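Local atomic coordinates of NAD(P)H-hydrate epimerase (Saccharomyces cerevisiae, PDB entry 1JZT), a protein that interconverts the R and S epimers of hydrated NADH and NADPH, binding potassium as cofactor, so that a stereospecific dehydratase can repair both forms. Residues K17-P22 with Q29-L34; Q41-Q46 with C135-I140; H60-A65 with E126-E131; V76-L81 with P88-P93; L198-P203 with E233-E238. One frame throughout, in Å; residues are numbered along the deposited sequence.

Interaction 1 of 5, residues K17-P22 with Q29-L34; sequences KELMGP and QQLMEL
Met20, just past the end of helix 9-19, and Leu31, in the first turns of helix 28-46, bring their backbones no nearer than 9.0 Å, measured between CA atoms, and side chains bridge the gap. Met20 is the first residue to leave helical backbone angles, and Gly21 N still bonds back to Glu18 O. The two successive helices, joined by a short loop, belong to the YjeF N-terminal family fold and precede strand 60-65, where its Rossmann-like core begins. Met20, built as selenomethionine, meets Leu31 tip to tip. A bend at its last torsion (chi3 -76°) folds the terminal methyl back, so that CG, SE and CE all gather round one methyl of Leu31; CE lies 3.8 Å from Leu31 CD1. A long, unbranched, flexible side chain suits such a span. Leu19 adds a looser touch, its CB 4.3 Å from Leu31 CD1, while Phe226 covers Leu19 and Phe26 and Phe221 pack on Leu31. The side chain of Met20 also comes within about 6 Å of that of Asn69, a predicted substrate-binding residue.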
# COMPACT_ATOMS: atom_id res chain seq x y z
N LYS A 17 6.30 -16.01 6.37
CA LYS A 17 6.15 -17.09 7.34
C LYS A 17 7.41 -17.22 8.18
O LYS A 17 7.33 -17.40 9.39
CB LYS A 17 5.87 -18.41 6.62
CG LYS A 17 5.75 -19.60 7.56
CD LYS A 17 5.64 -20.92 6.79
CE LYS A 17 5.82 -22.12 7.72
NZ LYS A 17 5.79 -23.44 7.01
N GLU A 18 8.57 -17.12 7.54
CA GLU A 18 9.82 -17.23 8.27
C GLU A 18 10.08 -16.03 9.16
O GLU A 18 10.48 -16.19 10.32
CB GLU A 18 10.99 -17.42 7.32
CG GLU A 18 11.19 -18.86 6.87
CD GLU A 18 12.47 -19.06 6.10
OE1 GLU A 18 13.54 -18.63 6.59
OE2 GLU A 18 12.42 -19.67 5.01
N LEU A 19 9.84 -14.83 8.64
CA LEU A 19 10.08 -13.62 9.41
C LEU A 19 9.33 -13.62 10.74
O LEU A 19 9.87 -13.22 11.77
CB LEU A 19 9.70 -12.37 8.61
CG LEU A 19 10.63 -12.03 7.44
CD1 LEU A 19 10.11 -10.77 6.73
CD2 LEU A 19 12.04 -11.79 7.97
N MSE A 20 8.09 -14.09 10.73
CA MSE A 20 7.33 -14.11 11.97
C MSE A 20 7.34 -15.46 12.67
O MSE A 20 6.54 -15.70 13.58
CB MSE A 20 5.91 -13.60 11.71
CG MSE A 20 5.87 -12.08 11.58
SE MSE A 20 4.29 -11.40 10.74
CE MSE A 20 4.73 -11.86 8.91
N GLY A 21 8.26 -16.33 12.26
CA GLY A 21 8.38 -17.64 12.88
C GLY A 21 9.17 -17.53 14.18
O GLY A 21 9.80 -16.50 14.43
N PRO A 22 9.17 -18.57 15.03
CA PRO A 22 9.89 -18.58 16.31
C PRO A 22 11.38 -18.26 16.21
O PRO A 22 11.94 -17.62 17.10
CB PRO A 22 9.65 -20.00 16.83
CG PRO A 22 8.29 -20.31 16.29
CD PRO A 22 8.39 -19.81 14.86
N GLN A 29 2.87 -6.74 14.40
CA GLN A 29 2.76 -5.34 14.79
C GLN A 29 3.94 -4.51 14.27
O GLN A 29 3.74 -3.43 13.73
CB GLN A 29 2.68 -5.22 16.32
CG GLN A 29 1.37 -5.70 16.95
CD GLN A 29 1.31 -7.20 17.17
OE1 GLN A 29 2.29 -7.92 16.99
NE2 GLN A 29 0.14 -7.69 17.58
N GLN A 30 5.15 -5.03 14.44
CA GLN A 30 6.34 -4.32 13.98
C GLN A 30 6.39 -4.21 12.46
O GLN A 30 6.55 -3.11 11.92
CB GLN A 30 7.61 -5.05 14.42
CG GLN A 30 7.94 -4.95 15.90
CD GLN A 30 9.04 -5.93 16.27
OE1 GLN A 30 8.78 -7.12 16.45
NE2 GLN A 30 10.28 -5.44 16.34
N LEU A 31 6.25 -5.33 11.78
CA LEU A 31 6.32 -5.33 10.32
C LEU A 31 5.27 -4.44 9.66
O LEU A 31 5.57 -3.72 8.71
CB LEU A 31 6.22 -6.76 9.79
CG LEU A 31 7.34 -7.71 10.24
CD1 LEU A 31 7.17 -9.05 9.54
CD2 LEU A 31 8.70 -7.11 9.91
N MSE A 32 4.05 -4.51 10.17
CA MSE A 32 2.95 -3.71 9.63
C MSE A 32 3.18 -2.22 9.88
O MSE A 32 2.88 -1.38 9.02
CB MSE A 32 1.63 -4.17 10.25
CG MSE A 32 0.39 -3.54 9.65
SE MSE A 32 -1.20 -4.63 10.01
CE MSE A 32 -0.82 -6.09 8.81
N GLU A 33 3.71 -1.88 11.05
CA GLU A 33 3.99 -0.49 11.39
C GLU A 33 5.07 0.04 10.44
O GLU A 33 4.94 1.13 9.87
CB GLU A 33 4.48 -0.38 12.83
CG GLU A 33 4.66 1.04 13.33
CD GLU A 33 3.36 1.84 13.33
OE1 GLU A 33 2.27 1.24 13.48
OE2 GLU A 33 3.44 3.08 13.21
N LEU A 34 6.13 -0.74 10.28
CA LEU A 34 7.23 -0.34 9.40
C LEU A 34 6.76 -0.28 7.94
O LEU A 34 7.12 0.65 7.22
CB LEU A 34 8.40 -1.32 9.54
CG LEU A 34 9.18 -1.31 10.87
CD1 LEU A 34 10.24 -2.40 10.84
CD2 LEU A 34 9.83 0.05 11.09

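Interaction 2 of 5, residues Q41-Q46 with C135-I140; sequences QAVCRQ and CIVDAI
Val43 sends its two methyls from helix 28-46 to two different residues of strand 133-139. CG1 approaches the sulfur of Cys135, with Val43 CG1 and Cys135 SG 4.1 Å apart, and CG2 faces a methyl of Val137, the distance from Val43 CG2 to Val137 CG2 being 4.4 Å. The split follows from the first torsion of Val43 (chi1 171°), which sets CG1 opposite the backbone N and CG2 opposite the carbonyl carbon, so the branches diverge over alternate residues of the strand. Cys135 holds SG between its own N and carbonyl carbon (chi1 72°), and its side chain leaves the strand toward the helix. Both contacts are light van der Waals packing between buried groups. Compact, branched valine and small cysteine fit where a helix lies over a sheet, the backbones coming no closer than 8.6 Å between the CA atoms of Val43 and Cys135. Asp138, which follows Val137 in the strand, is a predicted potassium ligand; its OD1 and OD2 are hydrogen-bonded to the hydroxyls of Thr176 and Ser171 respectively, and Ile140 N makes a weak hydrogen bond to Asp138 OD1. In this Rossmann-like domain strand 133-139 runs between parallel strands 60-65 and 169-172: Val61 touches both Cys135 and Val137, Val170 packs on Val43, and helix 28-46 also meets strand 214-218 through Ala42 and Gln46.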
# COMPACT_ATOMS: atom_id res chain seq x y z
N GLN A 41 5.71 7.44 3.75
CA GLN A 41 6.90 8.19 3.33
C GLN A 41 6.94 8.35 1.79
O GLN A 41 7.32 9.40 1.29
CB GLN A 41 8.16 7.49 3.85
CG GLN A 41 9.46 8.30 3.74
CD GLN A 41 10.62 7.68 4.52
OE1 GLN A 41 10.96 6.52 4.31
NE2 GLN A 41 11.22 8.46 5.41
N ALA A 42 6.53 7.31 1.05
CA ALA A 42 6.52 7.37 -0.42
C ALA A 42 5.52 8.42 -0.91
O ALA A 42 5.79 9.17 -1.86
CB ALA A 42 6.16 6.00 -1.02
N VAL A 43 4.36 8.47 -0.27
CA VAL A 43 3.33 9.44 -0.64
C VAL A 43 3.82 10.86 -0.39
O VAL A 43 3.65 11.75 -1.22
CB VAL A 43 2.05 9.21 0.18
CG1 VAL A 43 1.06 10.35 -0.04
CG2 VAL A 43 1.43 7.88 -0.20
N CYS A 44 4.43 11.07 0.78
CA CYS A 44 4.96 12.37 1.14
C CYS A 44 6.07 12.79 0.18
O CYS A 44 6.19 13.96 -0.19
CB CYS A 44 5.50 12.32 2.58
SG CYS A 44 6.22 13.87 3.21
N ARG A 45 6.89 11.84 -0.26
CA ARG A 45 7.98 12.17 -1.17
C ARG A 45 7.51 12.43 -2.60
O ARG A 45 8.08 13.25 -3.31
CB ARG A 45 9.02 11.05 -1.15
CG ARG A 45 10.32 11.41 -1.83
CD ARG A 45 11.45 10.52 -1.37
NE ARG A 45 11.76 10.70 0.05
CZ ARG A 45 12.70 10.01 0.69
NH1 ARG A 45 13.43 9.11 0.03
NH2 ARG A 45 12.93 10.22 1.98
N GLN A 46 6.45 11.73 -3.00
CA GLN A 46 5.87 11.87 -4.33
C GLN A 46 4.97 13.10 -4.42
O GLN A 46 4.86 13.73 -5.47
CB GLN A 46 5.07 10.60 -4.66
CG GLN A 46 4.68 10.40 -6.12
CD GLN A 46 5.87 10.18 -7.02
OE1 GLN A 46 6.88 9.58 -6.62
NE2 GLN A 46 5.77 10.65 -8.26
N CYS A 135 -4.62 12.21 -3.86
CA CYS A 135 -4.22 10.91 -4.40
C CYS A 135 -4.98 9.83 -3.64
O CYS A 135 -5.52 10.08 -2.56
CB CYS A 135 -2.72 10.68 -4.25
SG CYS A 135 -2.17 10.37 -2.55
N ILE A 136 -5.00 8.64 -4.23
CA ILE A 136 -5.70 7.51 -3.64
C ILE A 136 -4.70 6.42 -3.30
O ILE A 136 -3.82 6.10 -4.10
CB ILE A 136 -6.74 6.95 -4.62
CG1 ILE A 136 -7.75 8.04 -4.98
CG2 ILE A 136 -7.45 5.74 -3.99
CD1 ILE A 136 -8.57 7.73 -6.22
N VAL A 137 -4.81 5.87 -2.09
CA VAL A 137 -3.93 4.79 -1.69
C VAL A 137 -4.71 3.49 -1.81
O VAL A 137 -5.73 3.28 -1.12
CB VAL A 137 -3.46 4.93 -0.23
CG1 VAL A 137 -2.59 3.72 0.14
CG2 VAL A 137 -2.67 6.21 -0.05
N ASP A 138 -4.21 2.63 -2.69
CA ASP A 138 -4.81 1.34 -2.96
C ASP A 138 -4.21 0.28 -2.04
O ASP A 138 -3.15 -0.25 -2.31
CB ASP A 138 -4.56 0.95 -4.43
CG ASP A 138 -4.79 -0.53 -4.69
OD1 ASP A 138 -5.69 -1.12 -4.05
OD2 ASP A 138 -4.07 -1.10 -5.55
N ALA A 139 -4.91 0.01 -0.94
CA ALA A 139 -4.46 -1.00 0.01
C ALA A 139 -5.55 -2.07 0.13
O ALA A 139 -5.84 -2.57 1.22
CB ALA A 139 -4.22 -0.35 1.39
N ILE A 140 -6.15 -2.43 -1.01
CA ILE A 140 -7.21 -3.44 -1.01
C ILE A 140 -6.67 -4.85 -0.79
O ILE A 140 -6.90 -5.44 0.26
CB ILE A 140 -8.05 -3.41 -2.32
CG1 ILE A 140 -8.93 -2.16 -2.36
CG2 ILE A 140 -9.00 -4.59 -2.38
CD1 ILE A 140 -8.19 -0.88 -2.40

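Interaction 3 of 5, residues H60-A65 with E126-E131; sequences HVFVIA and EYLKPE
An aromatic cluster of His60, Phe62 and Tyr127 packs the 3-10 segment that includes 126-127 against strand 60-65, the first strand in chain order of the Rossmann-like sheet, just ahead of the chain's entry into the neighbouring strand 133-139. His60 and Phe62 are two apart in the strand and so project from the same side of it, and the Tyr127 side chain meets both. Its CB sits over a face of Phe62 in a CH-pi contact, 3.6 Å from the centroid of the Phe62 ring and 15° off the normal. The two six-membered rings are nearly parallel, at 9°, but slid so far apart that they barely overlap; CB, rather than the tyrosine ring, lies over the face. Toward His60 the geometry changes to T-shaped: the edge of Tyr127 points at the imidazole face, with the planes at 87°. The flat, broad side chains suit this partly buried margin, where Lys132 makes a cation-pi contact with Tyr127 and the Lys132 carbonyl oxygen is hydrogen-bonded to His60 ND1. Trp124 and Phe91 also pack on Phe62. Leu128 adds an aliphatic contact to the same ring, with its methyl CD1 3.9 Å from Phe62 CE2.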
# COMPACT_ATOMS: atom_id res chain seq x y z
N HIS A 60 -7.72 15.73 0.26
CA HIS A 60 -7.50 14.56 1.10
C HIS A 60 -6.73 13.45 0.41
O HIS A 60 -6.60 13.42 -0.81
CB HIS A 60 -8.85 14.00 1.56
CG HIS A 60 -9.79 15.04 2.11
ND1 HIS A 60 -10.56 15.84 1.30
CD2 HIS A 60 -10.06 15.41 3.38
CE1 HIS A 60 -11.27 16.67 2.05
NE2 HIS A 60 -10.98 16.43 3.32
N VAL A 61 -6.18 12.54 1.22
CA VAL A 61 -5.50 11.37 0.70
C VAL A 61 -6.50 10.27 1.01
O VAL A 61 -6.70 9.91 2.18
CB VAL A 61 -4.15 11.08 1.44
CG1 VAL A 61 -3.60 9.73 0.99
CG2 VAL A 61 -3.13 12.17 1.11
N PHE A 62 -7.16 9.75 -0.03
CA PHE A 62 -8.18 8.71 0.14
C PHE A 62 -7.56 7.32 0.22
O PHE A 62 -7.09 6.78 -0.78
CB PHE A 62 -9.19 8.78 -1.01
CG PHE A 62 -10.46 7.99 -0.76
CD1 PHE A 62 -11.20 8.20 0.40
CD2 PHE A 62 -10.91 7.05 -1.68
CE1 PHE A 62 -12.37 7.48 0.64
CE2 PHE A 62 -12.09 6.33 -1.45
CZ PHE A 62 -12.82 6.55 -0.29
N VAL A 63 -7.57 6.75 1.42
CA VAL A 63 -7.01 5.42 1.66
C VAL A 63 -8.09 4.34 1.70
O VAL A 63 -8.97 4.37 2.57
CB VAL A 63 -6.24 5.39 3.00
CG1 VAL A 63 -5.63 4.02 3.23
CG2 VAL A 63 -5.16 6.47 3.00
N ILE A 64 -8.03 3.39 0.78
CA ILE A 64 -9.00 2.30 0.73
C ILE A 64 -8.35 1.04 1.29
O ILE A 64 -7.43 0.48 0.69
CB ILE A 64 -9.50 2.05 -0.71
CG1 ILE A 64 -9.95 3.38 -1.33
CG2 ILE A 64 -10.67 1.06 -0.69
CD1 ILE A 64 -10.45 3.26 -2.78
N ALA A 65 -8.84 0.59 2.44
CA ALA A 65 -8.29 -0.58 3.11
C ALA A 65 -9.05 -1.89 2.90
O ALA A 65 -10.26 -1.95 3.14
CB ALA A 65 -8.15 -0.29 4.61
N GLU A 126 -17.74 10.30 -3.15
CA GLU A 126 -17.47 11.73 -3.19
C GLU A 126 -15.97 12.00 -3.20
O GLU A 126 -15.53 13.07 -3.63
CB GLU A 126 -18.11 12.41 -1.98
N TYR A 127 -15.19 11.03 -2.74
CA TYR A 127 -13.74 11.19 -2.70
C TYR A 127 -13.03 10.82 -3.99
O TYR A 127 -11.80 10.86 -4.07
CB TYR A 127 -13.16 10.38 -1.54
CG TYR A 127 -13.49 10.99 -0.20
CD1 TYR A 127 -12.79 12.11 0.27
CD2 TYR A 127 -14.53 10.48 0.58
CE1 TYR A 127 -13.12 12.70 1.49
CE2 TYR A 127 -14.87 11.07 1.79
CZ TYR A 127 -14.17 12.17 2.24
OH TYR A 127 -14.51 12.75 3.44
N LEU A 128 -13.80 10.44 -5.01
CA LEU A 128 -13.23 10.09 -6.30
C LEU A 128 -13.32 11.27 -7.26
O LEU A 128 -13.32 11.11 -8.48
CB LEU A 128 -13.94 8.87 -6.90
CG LEU A 128 -13.48 7.51 -6.37
CD1 LEU A 128 -13.73 7.43 -4.87
CD2 LEU A 128 -14.22 6.40 -7.09
N LYS A 129 -13.40 12.47 -6.69
CA LYS A 129 -13.48 13.70 -7.46
C LYS A 129 -12.15 14.44 -7.33
O LYS A 129 -11.63 14.61 -6.22
CB LYS A 129 -14.61 14.59 -6.96
CG LYS A 129 -15.99 13.98 -7.10
CD LYS A 129 -17.06 14.87 -6.50
CE LYS A 129 -18.43 14.20 -6.56
NZ LYS A 129 -19.47 14.99 -5.84
N PRO A 130 -11.59 14.90 -8.45
CA PRO A 130 -10.32 15.63 -8.51
C PRO A 130 -10.16 16.78 -7.52
O PRO A 130 -9.12 16.91 -6.87
CB PRO A 130 -10.25 16.10 -9.96
CG PRO A 130 -10.97 15.02 -10.69
CD PRO A 130 -12.16 14.75 -9.80
N GLU A 131 -11.18 17.62 -7.41
CA GLU A 131 -11.10 18.77 -6.52
C GLU A 131 -11.15 18.45 -5.03
O GLU A 131 -10.98 19.34 -4.20
CB GLU A 131 -12.21 19.79 -6.86
CG GLU A 131 -13.57 19.18 -7.17
CD GLU A 131 -13.61 18.51 -8.54
OE1 GLU A 131 -13.33 19.19 -9.55
OE2 GLU A 131 -13.94 17.30 -8.60

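Interaction 4 of 5, residues V76-L81 with P88-P93; sequences VCARHL and PVVFYP
Ala78 of helix 69-83 and Val90 of strand 88-91 meet inside a beta-alpha-beta unit, made by strand 60-65, this helix and the strand that follows, the basic element of a Rossmann-like fold. Helix and strand run nearly antiparallel, at 163°, with their axes 8.3 Å apart at closest approach. The apolar contacts are all buried. Ala78 CB lies 3.5 Å from Val90 CG2; one methyl on the helix allows this tight approach to a branched strand residue. The same Ala78 CB touches Pro88 CB more loosely, at 4.4 Å. Farther along the helix, Leu81 CB rests 4.2 Å from Pro88 CB, and Leu81 also packs on Val61 of the adjoining strand. Proline gives a compact, rigid surface where strand 88-91 begins, and Val114 also packs on Pro88. A further contact joins the proline ring to the helix backbone: Pro88 CG comes to 3.3 Å from the carbonyl oxygen, Ala78 O.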
# COMPACT_ATOMS: atom_id res chain seq x y z
N VAL A 76 -2.10 1.84 8.98
CA VAL A 76 -0.89 2.41 9.57
C VAL A 76 -0.49 3.65 8.75
O VAL A 76 -0.21 4.71 9.30
CB VAL A 76 0.27 1.40 9.54
CG1 VAL A 76 1.59 2.10 9.91
CG2 VAL A 76 -0.00 0.26 10.51
N CYS A 77 -0.47 3.48 7.43
CA CYS A 77 -0.11 4.56 6.51
C CYS A 77 -0.93 5.82 6.77
O CYS A 77 -0.39 6.92 6.81
CB CYS A 77 -0.35 4.09 5.08
SG CYS A 77 -0.20 5.39 3.83
N ALA A 78 -2.24 5.64 6.94
CA ALA A 78 -3.14 6.75 7.19
C ALA A 78 -2.76 7.56 8.42
O ALA A 78 -2.86 8.79 8.41
CB ALA A 78 -4.57 6.23 7.31
N ARG A 79 -2.33 6.88 9.49
CA ARG A 79 -1.93 7.57 10.72
C ARG A 79 -0.66 8.39 10.51
O ARG A 79 -0.56 9.53 10.96
CB ARG A 79 -1.75 6.55 11.86
CG ARG A 79 -1.02 7.08 13.12
CD ARG A 79 -1.26 6.15 14.32
NE ARG A 79 -1.19 4.74 13.93
CZ ARG A 79 -0.06 4.07 13.73
NH1 ARG A 79 1.11 4.67 13.89
NH2 ARG A 79 -0.11 2.80 13.34
N HIS A 80 0.33 7.82 9.81
CA HIS A 80 1.56 8.57 9.57
C HIS A 80 1.30 9.77 8.67
O HIS A 80 1.89 10.83 8.87
CB HIS A 80 2.63 7.65 8.98
CG HIS A 80 3.26 6.75 10.00
ND1 HIS A 80 4.16 7.21 10.93
CD2 HIS A 80 3.04 5.45 10.29
CE1 HIS A 80 4.47 6.22 11.75
NE2 HIS A 80 3.80 5.14 11.39
N LEU A 81 0.42 9.62 7.69
CA LEU A 81 0.09 10.73 6.79
C LEU A 81 -0.54 11.88 7.56
O LEU A 81 -0.31 13.05 7.25
CB LEU A 81 -0.87 10.27 5.69
CG LEU A 81 -0.25 9.40 4.59
CD1 LEU A 81 -1.35 8.90 3.66
CD2 LEU A 81 0.77 10.22 3.82
N PRO A 88 -5.70 12.63 5.56
CA PRO A 88 -6.14 11.29 5.18
C PRO A 88 -7.57 10.94 5.57
O PRO A 88 -8.06 11.35 6.62
CB PRO A 88 -5.11 10.39 5.86
CG PRO A 88 -4.82 11.13 7.13
CD PRO A 88 -4.73 12.57 6.67
N VAL A 89 -8.23 10.19 4.68
CA VAL A 89 -9.58 9.70 4.89
C VAL A 89 -9.55 8.22 4.50
O VAL A 89 -9.15 7.87 3.39
CB VAL A 89 -10.61 10.43 3.99
CG1 VAL A 89 -11.98 9.75 4.10
CG2 VAL A 89 -10.72 11.88 4.39
N VAL A 90 -9.97 7.37 5.43
CA VAL A 90 -9.97 5.93 5.19
C VAL A 90 -11.34 5.34 4.89
O VAL A 90 -12.32 5.65 5.57
CB VAL A 90 -9.40 5.17 6.42
CG1 VAL A 90 -9.53 3.66 6.20
CG2 VAL A 90 -7.94 5.55 6.64
N PHE A 91 -11.38 4.49 3.86
CA PHE A 91 -12.59 3.77 3.45
C PHE A 91 -12.25 2.32 3.80
O PHE A 91 -11.36 1.71 3.20
CB PHE A 91 -12.85 3.94 1.95
CG PHE A 91 -14.05 3.17 1.44
CD1 PHE A 91 -15.19 3.03 2.23
CD2 PHE A 91 -14.04 2.61 0.17
CE1 PHE A 91 -16.31 2.34 1.75
CE2 PHE A 91 -15.15 1.92 -0.32
CZ PHE A 91 -16.29 1.79 0.47
N TYR A 92 -12.96 1.80 4.80
CA TYR A 92 -12.74 0.44 5.31
C TYR A 92 -14.07 -0.32 5.24
O TYR A 92 -14.73 -0.50 6.25
CB TYR A 92 -12.27 0.55 6.77
CG TYR A 92 -11.56 -0.66 7.34
CD1 TYR A 92 -11.07 -1.68 6.52
CD2 TYR A 92 -11.29 -0.74 8.71
CE1 TYR A 92 -10.34 -2.74 7.04
CE2 TYR A 92 -10.56 -1.80 9.25
CZ TYR A 92 -10.09 -2.79 8.41
OH TYR A 92 -9.34 -3.83 8.92
N PRO A 93 -14.46 -0.77 4.04
CA PRO A 93 -15.71 -1.51 3.79
C PRO A 93 -15.91 -2.84 4.52
O PRO A 93 -16.94 -3.04 5.16
CB PRO A 93 -15.71 -1.67 2.27
CG PRO A 93 -14.26 -1.78 1.95
CD PRO A 93 -13.67 -0.68 2.80

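Interaction 5 of 5, residues L198-P203 with E233-E238; sequences LTVPKP and EPFGYE
Phe235 pushes the far end of its ring against Thr199, Val200 and Pro201, where the chain leaves strand 194-198. With chi1 at -63° its CG lies beside the backbone N, and the ring extends toward the other loop. There CZ meets the proline, with Phe235 CZ 3.6 Å from Pro201 CD, while Phe235 CE2 stands 4.2 Å from Val200 CG2. At the ring edge, near its plane, Thr199 O approaches Phe235 CE2 at 3.7 Å. A large flat ring suits this junction, as it can reach across between loops whose CA atoms come no closer than 8.5 Å. Behind it the chain turns tightly, Gly236 being the centre of an inverse gamma turn, and Tyr237 then comes back alongside. One water links its hydroxyl to the first loop: it donates to Thr199 O at 2.7 Å and accepts from Tyr237 OH at 2.7 Å, lying in the plane of the tyrosine ring at its edge. Lys202 curls back, through bends at chi2 and chi3, so that NZ donates a hydrogen bond to Val200 O at 2.8 Å, nearly in line with the carbonyl. The same ammonium forms a salt bridge with Asp173, a predicted substrate-binding residue, which would place Lys202 in the second shell of the probable substrate pocket; in Rossmann-like folds such pockets lie at the C-terminal ends of the parallel strands.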
# COMPACT_ATOMS: atom_id res chain seq x y z
N LEU A 198 6.58 -4.00 -1.08
CA LEU A 198 6.95 -4.21 0.31
C LEU A 198 7.83 -5.45 0.46
O LEU A 198 7.54 -6.50 -0.11
CB LEU A 198 5.70 -4.33 1.18
CG LEU A 198 4.84 -3.06 1.27
CD1 LEU A 198 3.60 -3.34 2.11
CD2 LEU A 198 5.65 -1.93 1.88
N THR A 199 8.92 -5.29 1.21
CA THR A 199 9.90 -6.35 1.46
C THR A 199 10.74 -6.56 0.21
O THR A 199 11.96 -6.35 0.21
CB THR A 199 9.23 -7.69 1.88
OG1 THR A 199 8.45 -7.48 3.07
CG2 THR A 199 10.28 -8.75 2.17
N VAL A 200 10.08 -6.98 -0.87
CA VAL A 200 10.73 -7.22 -2.15
C VAL A 200 9.63 -7.21 -3.20
O VAL A 200 8.53 -7.68 -2.96
CB VAL A 200 11.48 -8.58 -2.15
CG1 VAL A 200 10.51 -9.70 -1.84
CG2 VAL A 200 12.16 -8.81 -3.49
N PRO A 201 9.90 -6.63 -4.39
CA PRO A 201 8.88 -6.58 -5.44
C PRO A 201 8.50 -7.97 -5.93
O PRO A 201 9.32 -8.89 -5.93
CB PRO A 201 9.56 -5.75 -6.53
CG PRO A 201 10.49 -4.86 -5.75
CD PRO A 201 11.08 -5.84 -4.77
N LYS A 202 7.25 -8.11 -6.33
CA LYS A 202 6.73 -9.37 -6.86
C LYS A 202 6.84 -9.31 -8.39
O LYS A 202 7.00 -8.23 -8.96
CB LYS A 202 5.28 -9.57 -6.43
CG LYS A 202 5.11 -10.42 -5.18
CD LYS A 202 5.90 -9.88 -3.99
CE LYS A 202 5.25 -8.63 -3.42
NZ LYS A 202 5.92 -8.18 -2.15
N PRO A 203 6.74 -10.47 -9.06
CA PRO A 203 6.83 -10.56 -10.52
C PRO A 203 5.97 -9.57 -11.30
O PRO A 203 6.39 -9.06 -12.34
CB PRO A 203 6.45 -12.01 -10.80
CG PRO A 203 6.96 -12.72 -9.59
CD PRO A 203 6.49 -11.80 -8.48
N GLU A 233 19.13 -9.46 -3.26
CA GLU A 233 20.06 -8.73 -2.42
C GLU A 233 19.29 -7.64 -1.66
O GLU A 233 18.39 -7.02 -2.22
CB GLU A 233 21.15 -8.08 -3.28
CG GLU A 233 22.47 -7.87 -2.56
CD GLU A 233 23.21 -9.17 -2.34
OE1 GLU A 233 23.62 -9.79 -3.34
OE2 GLU A 233 23.39 -9.56 -1.17
N PRO A 234 19.64 -7.39 -0.39
CA PRO A 234 18.95 -6.36 0.38
C PRO A 234 19.08 -5.01 -0.34
O PRO A 234 20.14 -4.69 -0.86
CB PRO A 234 19.67 -6.38 1.72
CG PRO A 234 21.06 -6.81 1.34
CD PRO A 234 20.79 -7.93 0.36
N PHE A 235 18.00 -4.24 -0.37
CA PHE A 235 18.00 -2.95 -1.05
C PHE A 235 18.80 -1.85 -0.37
O PHE A 235 18.82 -1.74 0.86
CB PHE A 235 16.55 -2.50 -1.28
CG PHE A 235 15.79 -3.42 -2.17
CD1 PHE A 235 15.92 -3.33 -3.56
CD2 PHE A 235 15.02 -4.45 -1.63
CE1 PHE A 235 15.29 -4.26 -4.39
CE2 PHE A 235 14.39 -5.38 -2.45
CZ PHE A 235 14.53 -5.28 -3.83
N GLY A 236 19.45 -1.03 -1.19
CA GLY A 236 20.28 0.05 -0.67
C GLY A 236 19.55 1.31 -0.24
O GLY A 236 19.75 2.38 -0.82
N TYR A 237 18.71 1.18 0.78
CA TYR A 237 17.98 2.31 1.32
C TYR A 237 18.99 3.40 1.66
O TYR A 237 20.04 3.10 2.23
CB TYR A 237 17.24 1.89 2.59
CG TYR A 237 16.13 0.91 2.33
CD1 TYR A 237 14.90 1.34 1.86
CD2 TYR A 237 16.32 -0.46 2.52
CE1 TYR A 237 13.88 0.45 1.57
CE2 TYR A 237 15.31 -1.37 2.23
CZ TYR A 237 14.09 -0.91 1.76
OH TYR A 237 13.07 -1.79 1.47
N GLU A 238 18.67 4.64 1.31
CA GLU A 238 19.55 5.77 1.57
C GLU A 238 19.31 6.37 2.95
O GLU A 238 18.16 6.44 3.40
CB GLU A 238 19.34 6.86 0.51
CG GLU A 238 19.76 6.43 -0.89
CD GLU A 238 19.31 7.41 -1.97
OE1 GLU A 238 19.02 8.59 -1.65
OE2 GLU A 238 19.25 6.99 -3.14
O HOH W 1 13.22 -4.49 1.77

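Interactions 2, 3 and 4 form one continuous core: strand 60-65 lies between two neighbours, hydrogen-bonded to strand 88-91 (Val63 N to Val89 O, 2.8 Å) and to strand 133-139 (Val137 N to Phe62 O, 2.8 Å). On one side of this sheet Val43 CG1 of interaction 2 meets Leu81 CD2 of interaction 4 at 3.9 Å. Interaction 1 joins the core through Glu33, whose OE1 makes a salt bridge to Arg79 NH2 at 2.9 Å. Interaction 5 stands apart, its centre 28 Å from that of interaction 3. Interactions 1 and 5, with centres 16 Å apart, both approach predicted substrate-binding residues, while interaction 2 contains the predicted potassium ligand Asp138.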